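Local coordinates for protein bifunctional cytochrome P450/NADPH--P450 reductase (Deinococcus aerius, PDB 7F3H) that hydroxylates organic substrates as a haem-dependent cytochrome P450, probably with NADPH electrons relayed by a reductase fused in the same polypeptide, at residues A415-A418 / L419-L423; M313-D316 / V317-I321; D171-H174 / P175-A179. All blocks are in the same frame, centred on the assembly; numbering follows the deposited sequence.

Interaction 1 (A415-A418 / L419-L423); sequences AKLA and LLLIL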
loop_
_atom_site.group_PDB
_atom_site.type_symbol
_atom_site.label_atom_id
_atom_site.label_comp_id
_atom_site.label_asym_id
_atom_site.label_seq_id
_atom_site.Cartn_x
_atom_site.Cartn_y
_atom_site.Cartn_z
ATOM N N ALA A 415 6.615 -3.101 -9.105
ATOM C CA ALA A 415 7.326 -1.820 -9.017
ATOM C C ALA A 415 8.749 -1.908 -9.566
ATOM O O ALA A 415 9.195 -1.018 -10.311
ATOM C CB ALA A 415 7.362 -1.375 -7.560
ATOM N N LYS A 416 9.495 -2.957 -9.186
ATOM C CA LYS A 416 10.797 -3.178 -9.796
ATOM C C LYS A 416 10.687 -3.141 -11.319
ATOM O O LYS A 416 11.439 -2.420 -11.985
ATOM C CB LYS A 416 11.375 -4.514 -9.327
ATOM C CG LYS A 416 11.785 -4.556 -7.887
ATOM C CD LYS A 416 12.253 -5.946 -7.529
ATOM C CE LYS A 416 12.064 -6.199 -6.046
ATOM N NZ LYS A 416 12.835 -7.344 -5.478
ATOM N N LEU A 417 9.717 -3.882 -11.881
ATOM C CA LEU A 417 9.590 -3.998 -13.338
ATOM C C LEU A 417 9.204 -2.678 -13.990
ATOM O O LEU A 417 9.732 -2.311 -15.053
ATOM C CB LEU A 417 8.551 -5.056 -13.684
ATOM C CG LEU A 417 8.200 -5.157 -15.158
ATOM C CD1 LEU A 417 9.423 -5.487 -16.000
ATOM C CD2 LEU A 417 7.136 -6.211 -15.328
ATOM N N ALA A 418 8.218 -1.997 -13.413
ATOM C CA ALA A 418 7.799 -0.701 -13.930
ATOM C C ALA A 418 8.986 0.245 -13.989
ATOM O O ALA A 418 9.220 0.905 -15.008
ATOM C CB ALA A 418 6.677 -0.119 -13.062
ATOM N N LEU A 419 9.749 0.312 -12.894
ATOM C CA LEU A 419 10.874 1.240 -12.827
ATOM C C LEU A 419 11.936 0.874 -13.853
ATOM O O LEU A 419 12.473 1.745 -14.548
ATOM C CB LEU A 419 11.452 1.225 -11.406
ATOM C CG LEU A 419 10.731 2.153 -10.409
ATOM C CD1 LEU A 419 11.050 1.901 -8.904
ATOM C CD2 LEU A 419 11.018 3.607 -10.774
ATOM N N LEU A 420 12.241 -0.424 -13.955
ATOM C CA LEU A 420 13.190 -0.925 -14.937
ATOM C C LEU A 420 12.824 -0.470 -16.343
ATOM O O LEU A 420 13.651 0.105 -17.063
ATOM C CB LEU A 420 13.220 -2.459 -14.855
ATOM C CG LEU A 420 14.116 -3.224 -15.826
ATOM C CD1 LEU A 420 15.564 -2.776 -15.655
ATOM C CD2 LEU A 420 13.958 -4.698 -15.605
ATOM N N LEU A 421 11.566 -0.674 -16.736
ATOM C CA LEU A 421 11.185 -0.317 -18.096
ATOM C C LEU A 421 11.172 1.199 -18.293
ATOM O O LEU A 421 11.677 1.708 -19.305
ATOM C CB LEU A 421 9.825 -0.929 -18.415
ATOM C CG LEU A 421 9.734 -2.433 -18.715
ATOM C CD1 LEU A 421 8.278 -2.817 -19.036
ATOM C CD2 LEU A 421 10.685 -2.864 -19.845
ATOM N N ILE A 422 10.657 1.940 -17.306
ATOM C CA ILE A 422 10.583 3.398 -17.397
ATOM C C ILE A 422 11.972 3.989 -17.577
ATOM O O ILE A 422 12.204 4.825 -18.461
ATOM C CB ILE A 422 9.881 3.968 -16.151
ATOM C CG1 ILE A 422 8.379 3.722 -16.263
ATOM C CG2 ILE A 422 10.190 5.491 -15.938
ATOM C CD1 ILE A 422 7.648 3.992 -14.984
ATOM N N LEU A 423 12.922 3.552 -16.747
ATOM C CA LEU A 423 14.252 4.125 -16.806
ATOM C C LEU A 423 14.998 3.618 -18.027
ATOM O O LEU A 423 15.868 4.324 -18.551
ATOM C CB LEU A 423 15.015 3.833 -15.514
ATOM C CG LEU A 423 14.506 4.477 -14.204
ATOM C CD1 LEU A 423 15.454 4.137 -13.078
ATOM C CD2 LEU A 423 14.322 5.994 -14.275
#
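Leu419 leans its side chain against the carbonyl of Ala415, one turn earlier in the same helix. Leu419 CB lies 3.4 Å from Ala415 O. Leu419 CG stays 3.5 Å from Ala415 O, because it is anti to its own carbonyl carbon (chi1 -84°) and therefore turns back along the helix. From there the branch ending in Leu419 CD1 still grazes Ala415 O, at 3.7 Å, and the side chain also touches Leu322 on helix 317-329. The oxygen's polar bond goes to the backbone: Leu419 N meets Ala415 O at 3.0 Å and 165°. The same i to i+4 bond repeats from Leu420 to Lys416, Leu421 to Leu417 and Ile422 to Ala418. Ile422 copies the lean of Leu419, with Ile422 CG1 3.2 Å from Ala418 O and its CD1 end still beside that carbonyl, on the flank that meets Leu130.

Leu417 and Leu421 behave differently. They run side by side, pointing the same way. With CG anti to its backbone N (chi1 173°), Leu417 turns its CD1 toward Leu421, where Leu417 CD1 rests 4.1 Å from Leu421 CG. The pair forms one apolar ridge against helix 113-137 and Pro307, while Leu420 meets Val297 of helix 287-300. Aliphatic side chains thus leave the helix in several directions, each toward a neighbouring part of the fold. Helix 408-425 is the L helix of the cytochrome P450 fold, buried here among other helices, and the side chain of Ala415 lies about 7 Å from the haem.

Interaction 2 (M313-D316 / V317-I321); sequences MRLD and VIPRI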
loop_
_atom_site.group_PDB
_atom_site.type_symbol
_atom_site.label_atom_id
_atom_site.label_comp_id
_atom_site.label_asym_id
_atom_site.label_seq_id
_atom_site.Cartn_x
_atom_site.Cartn_y
_atom_site.Cartn_z
ATOM N N MET A 313 14.966 -10.260 -11.102
ATOM C CA MET A 313 15.585 -10.844 -9.919
ATOM C C MET A 313 17.088 -10.589 -9.879
ATOM O O MET A 313 17.694 -10.677 -8.808
ATOM C CB MET A 313 15.288 -12.349 -9.852
ATOM C CG MET A 313 13.795 -12.670 -9.714
ATOM S SD MET A 313 12.938 -11.611 -8.486
ATOM C CE MET A 313 13.849 -11.933 -6.981
ATOM N N ARG A 314 17.685 -10.201 -11.000
ATOM C CA ARG A 314 19.089 -9.826 -11.022
ATOM C C ARG A 314 19.324 -8.377 -10.632
ATOM O O ARG A 314 20.478 -7.962 -10.555
ATOM C CB ARG A 314 19.676 -10.079 -12.415
ATOM C CG ARG A 314 19.941 -11.566 -12.683
ATOM C CD ARG A 314 20.261 -11.823 -14.134
ATOM N NE ARG A 314 21.665 -11.544 -14.429
ATOM C CZ ARG A 314 22.145 -11.307 -15.650
ATOM N NH1 ARG A 314 21.337 -11.322 -16.707
ATOM N NH2 ARG A 314 23.439 -11.060 -15.820
ATOM N N LEU A 315 18.261 -7.606 -10.383
ATOM C CA LEU A 315 18.379 -6.211 -9.976
ATOM C C LEU A 315 18.918 -6.081 -8.554
ATOM O O LEU A 315 18.631 -6.908 -7.686
ATOM C CB LEU A 315 17.025 -5.537 -10.024
ATOM C CG LEU A 315 16.354 -5.308 -11.361
ATOM C CD1 LEU A 315 14.985 -4.786 -11.021
ATOM C CD2 LEU A 315 17.135 -4.333 -12.199
ATOM N N ASP A 316 19.672 -4.988 -8.310
ATOM C CA ASP A 316 20.192 -4.693 -6.971
ATOM C C ASP A 316 19.884 -3.268 -6.510
ATOM O O ASP A 316 19.340 -3.061 -5.411
ATOM C CB ASP A 316 21.706 -4.890 -6.899
ATOM C CG ASP A 316 22.282 -4.262 -5.673
ATOM O OD1 ASP A 316 21.775 -4.555 -4.563
ATOM O OD2 ASP A 316 23.176 -3.425 -5.805
ATOM N N VAL A 317 20.239 -2.282 -7.346
ATOM C CA VAL A 317 19.994 -0.886 -7.006
ATOM C C VAL A 317 18.491 -0.621 -6.861
ATOM O O VAL A 317 18.037 -0.065 -5.856
ATOM C CB VAL A 317 20.618 0.030 -8.080
ATOM C CG1 VAL A 317 20.185 1.490 -7.887
ATOM C CG2 VAL A 317 22.136 -0.101 -8.072
ATOM N N ILE A 318 17.698 -1.033 -7.857
ATOM C CA ILE A 318 16.265 -0.699 -7.876
ATOM C C ILE A 318 15.518 -1.298 -6.678
ATOM O O ILE A 318 14.743 -0.572 -6.035
ATOM C CB ILE A 318 15.661 -1.084 -9.228
ATOM C CG1 ILE A 318 16.029 -0.028 -10.283
ATOM C CG2 ILE A 318 14.174 -1.295 -9.155
ATOM C CD1 ILE A 318 15.503 -0.351 -11.680
ATOM N N PRO A 319 15.688 -2.592 -6.332
ATOM C CA PRO A 319 15.131 -3.082 -5.065
ATOM C C PRO A 319 15.520 -2.244 -3.852
ATOM O O PRO A 319 14.678 -1.978 -2.988
ATOM C CB PRO A 319 15.701 -4.508 -4.968
ATOM C CG PRO A 319 15.964 -4.912 -6.350
ATOM C CD PRO A 319 16.369 -3.674 -7.076
ATOM N N ARG A 320 16.791 -1.852 -3.722
ATOM C CA ARG A 320 17.166 -1.120 -2.513
ATOM C C ARG A 320 16.571 0.284 -2.511
ATOM O O ARG A 320 16.165 0.796 -1.452
ATOM C CB ARG A 320 18.677 -1.105 -2.399
ATOM C CG ARG A 320 19.247 -2.469 -1.988
ATOM C CD ARG A 320 20.744 -2.387 -1.693
ATOM N NE ARG A 320 21.550 -2.236 -2.899
ATOM C CZ ARG A 320 22.397 -1.231 -3.146
ATOM N NH1 ARG A 320 22.562 -0.235 -2.266
ATOM N NH2 ARG A 320 23.096 -1.227 -4.285
ATOM N N ILE A 321 16.433 0.880 -3.694
ATOM C CA ILE A 321 15.694 2.131 -3.827
ATOM C C ILE A 321 14.301 1.977 -3.255
ATOM O O ILE A 321 13.824 2.838 -2.510
ATOM C CB ILE A 321 15.605 2.562 -5.305
ATOM C CG1 ILE A 321 16.928 3.149 -5.780
ATOM C CG2 ILE A 321 14.457 3.542 -5.496
ATOM C CD1 ILE A 321 16.990 3.250 -7.272
#
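Asp316 OD2 takes a short hydrogen bond from Arg320 NH2, at 2.7 Å, and Asp316 OD1 takes one from Arg320 NE at 2.9 Å. Arg320 thus grips the carboxylate side-on through NE and NH2, one to each oxygen, in a bidentate salt bridge. Both oxygens lie near the guanidinium plane and are met on their syn sides, but well out of the carboxylate plane (by about 30°), the two flat groups being turned 25° apart. Arg320 gets there through a bend at chi3 (-73°), which folds its end back toward the start of the helix. Behind the salt bridge, Arg320 N reaches Asp316 O at 3.3 Å, closing the first helical turn.

Asp316 sits at the N-cap of helix 317-329, yet its carboxylate makes no capping bond; Glu296 of helix 287-300 takes backbone N-H groups of Asp316, Val317 and Ile318 instead. On another flank Leu315 CB packs on Pro319 CD at 3.5 Å, and Leu315 CD1 meets Ile318 CG2, the two side chains crossing at an angle. A leucine in place of Arg320 would probably leave Asp316 and Asp380 without their shared cationic mate. Since NH1 pairs with Asp380, Arg320 probably serves as the common counter-ion of two aspartates, which would lower the cost of burying its charge.

Interaction 3 (D171-H174 / P175-A179); sequences DELH and PFLQA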
loop_
_atom_site.group_PDB
_atom_site.type_symbol
_atom_site.label_atom_id
_atom_site.label_comp_id
_atom_site.label_asym_id
_atom_site.label_seq_id
_atom_site.Cartn_x
_atom_site.Cartn_y
_atom_site.Cartn_z
ATOM N N ASP A 171 -8.607 7.910 -21.696
ATOM C CA ASP A 171 -8.488 8.729 -20.516
ATOM C C ASP A 171 -9.500 8.273 -19.475
ATOM O O ASP A 171 -9.281 8.424 -18.253
ATOM C CB ASP A 171 -8.678 10.195 -20.901
ATOM C CG ASP A 171 -8.475 11.143 -19.746
ATOM O OD1 ASP A 171 -7.506 10.928 -18.982
ATOM O OD2 ASP A 171 -9.241 12.136 -19.630
ATOM N N GLU A 172 -10.679 7.855 -19.939
ATOM C CA GLU A 172 -11.777 7.836 -19.004
ATOM C C GLU A 172 -11.597 6.418 -18.409
ATOM O O GLU A 172 -11.348 5.473 -19.169
ATOM C CB GLU A 172 -13.162 7.857 -19.656
ATOM C CG GLU A 172 -14.178 8.721 -18.791
ATOM C CD GLU A 172 -15.666 8.408 -18.963
ATOM O OE1 GLU A 172 -16.418 7.515 -19.089
ATOM O OE2 GLU A 172 -15.987 9.122 -20.054
ATOM N N LEU A 173 -11.692 6.222 -17.093
ATOM C CA LEU A 173 -11.505 4.812 -16.693
ATOM C C LEU A 173 -12.766 3.991 -16.983
ATOM O O LEU A 173 -13.847 4.543 -17.132
ATOM C CB LEU A 173 -11.158 4.662 -15.219
ATOM C CG LEU A 173 -9.777 5.014 -14.709
ATOM C CD1 LEU A 173 -9.823 4.995 -13.203
ATOM C CD2 LEU A 173 -8.707 4.017 -15.212
ATOM N N HIS A 174 -12.614 2.659 -17.081
ATOM C CA HIS A 174 -13.760 1.746 -17.158
ATOM C C HIS A 174 -14.731 2.000 -16.003
ATOM O O HIS A 174 -14.289 2.276 -14.876
ATOM C CB HIS A 174 -13.283 0.287 -17.106
ATOM C CG HIS A 174 -14.345 -0.743 -17.347
ATOM N ND1 HIS A 174 -15.404 -0.952 -16.481
ATOM C CD2 HIS A 174 -14.456 -1.692 -18.306
ATOM C CE1 HIS A 174 -16.137 -1.962 -16.917
ATOM N NE2 HIS A 174 -15.578 -2.430 -18.019
ATOM N N PRO A 175 -16.056 1.906 -16.239
ATOM C CA PRO A 175 -17.037 2.140 -15.154
ATOM C C PRO A 175 -16.776 1.369 -13.875
ATOM O O PRO A 175 -16.974 1.925 -12.789
ATOM C CB PRO A 175 -18.355 1.691 -15.804
ATOM C CG PRO A 175 -18.189 2.083 -17.223
ATOM C CD PRO A 175 -16.730 1.723 -17.537
ATOM N N PHE A 176 -16.384 0.091 -13.971
ATOM C CA PHE A 176 -16.054 -0.684 -12.770
ATOM C C PHE A 176 -15.020 0.043 -11.906
ATOM O O PHE A 176 -15.182 0.140 -10.685
ATOM C CB PHE A 176 -15.586 -2.090 -13.162
ATOM C CG PHE A 176 -15.143 -2.959 -11.988
ATOM C CD1 PHE A 176 -13.820 -2.935 -11.533
ATOM C CD2 PHE A 176 -16.030 -3.830 -11.369
ATOM C CE1 PHE A 176 -13.415 -3.736 -10.480
ATOM C CE2 PHE A 176 -15.614 -4.633 -10.304
ATOM C CZ PHE A 176 -14.311 -4.583 -9.870
ATOM N N LEU A 177 -13.997 0.634 -12.532
ATOM C CA LEU A 177 -12.964 1.333 -11.768
ATOM C C LEU A 177 -13.432 2.698 -11.281
ATOM O O LEU A 177 -12.996 3.154 -10.213
ATOM C CB LEU A 177 -11.689 1.451 -12.601
ATOM C CG LEU A 177 -11.135 0.086 -13.056
ATOM C CD1 LEU A 177 -9.971 0.271 -13.990
ATOM C CD2 LEU A 177 -10.747 -0.782 -11.864
ATOM N N GLN A 178 -14.336 3.356 -12.022
ATOM C CA GLN A 178 -14.912 4.600 -11.520
ATOM C C GLN A 178 -15.775 4.337 -10.287
ATOM O O GLN A 178 -15.732 5.101 -9.306
ATOM C CB GLN A 178 -15.737 5.288 -12.614
ATOM C CG GLN A 178 -14.899 6.019 -13.667
ATOM C CD GLN A 178 -15.691 6.381 -14.925
ATOM O OE1 GLN A 178 -16.865 6.032 -15.067
ATOM N NE2 GLN A 178 -15.041 7.079 -15.844
ATOM N N ALA A 179 -16.527 3.232 -10.305
ATOM C CA ALA A 179 -17.300 2.821 -9.143
ATOM C C ALA A 179 -16.378 2.500 -7.963
ATOM O O ALA A 179 -16.640 2.921 -6.824
ATOM C CB ALA A 179 -18.179 1.615 -9.511
#
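The start of helix 175-190, the F helix of the P450 fold, is closed by an N-cap in which His174 uses its ring: Phe176 N donates to His174 ND1 at 2.9 Å and 155°. The donor lies at the ring edge, in the ring plane. What brings the imidazole over the first turn is its first torsion (chi1 -173°), with CG anti to the backbone N and beside the carbonyl carbon. Pro175, the first helical residue, has no N-H to offer; its side chain and that of His174 cross at about a right angle, Pro175 CD lying 3.4 Å from His174 CG. Phe176 CB comes to 3.5 Å from His174 ND1, and beyond it the phenyl ring leads away to Phe165 and to helix 199-227. Phe165 also meets the His174 ring edge-to-face.

The carbonyl of the capping residue starts the helical bonding. His174 O receives Gln178 N at 3.1 Å, in the carbonyl plane, and more weakly Leu177 N, whose bond at 2.9 Å is bent to 125°. Spanning the cap, Leu173 and Leu177 cross at about a right angle, CD1 of Leu173 touching Leu177 CB at 4.1 Å. Gln178, extended beyond CG, reaches back along the loop; its NE2 lies near Leu173 O, badly angled for a bond, and beside the Glu172 carboxylate.

Accepting at ND1 requires that this nitrogen carry no proton, and NE2 has a hydrogen-bonding partner of its own. With ND1 lodged at the partly positive start of the helix, the imidazole is likely to be neutral, and full protonation would probably cost the helix its cap.

Interactions 1 and 2 adjoin one another, whereas interaction 3 stands apart, its nearest atoms about 16 Å from interaction 1 and about 24 Å from interaction 2. Lys416 bridges the first two: its aliphatic chain packs on Leu315 and Pro319, while Ile318 reaches toward the backbone at Leu420, joining helix 408-425 to the head of helix 317-329. Interactions 1 and 2 are buried, interaction 3 only partly. Interaction 1 is mid-helix and relies on leucines and regular backbone bonds. Interactions 2 and 3 both begin helices but solve the end differently: 313-316 / 317-321 borrows a glutamate from another helix and adds a salt bridge, while 171-174 / 175-179 supplies its own histidine cap.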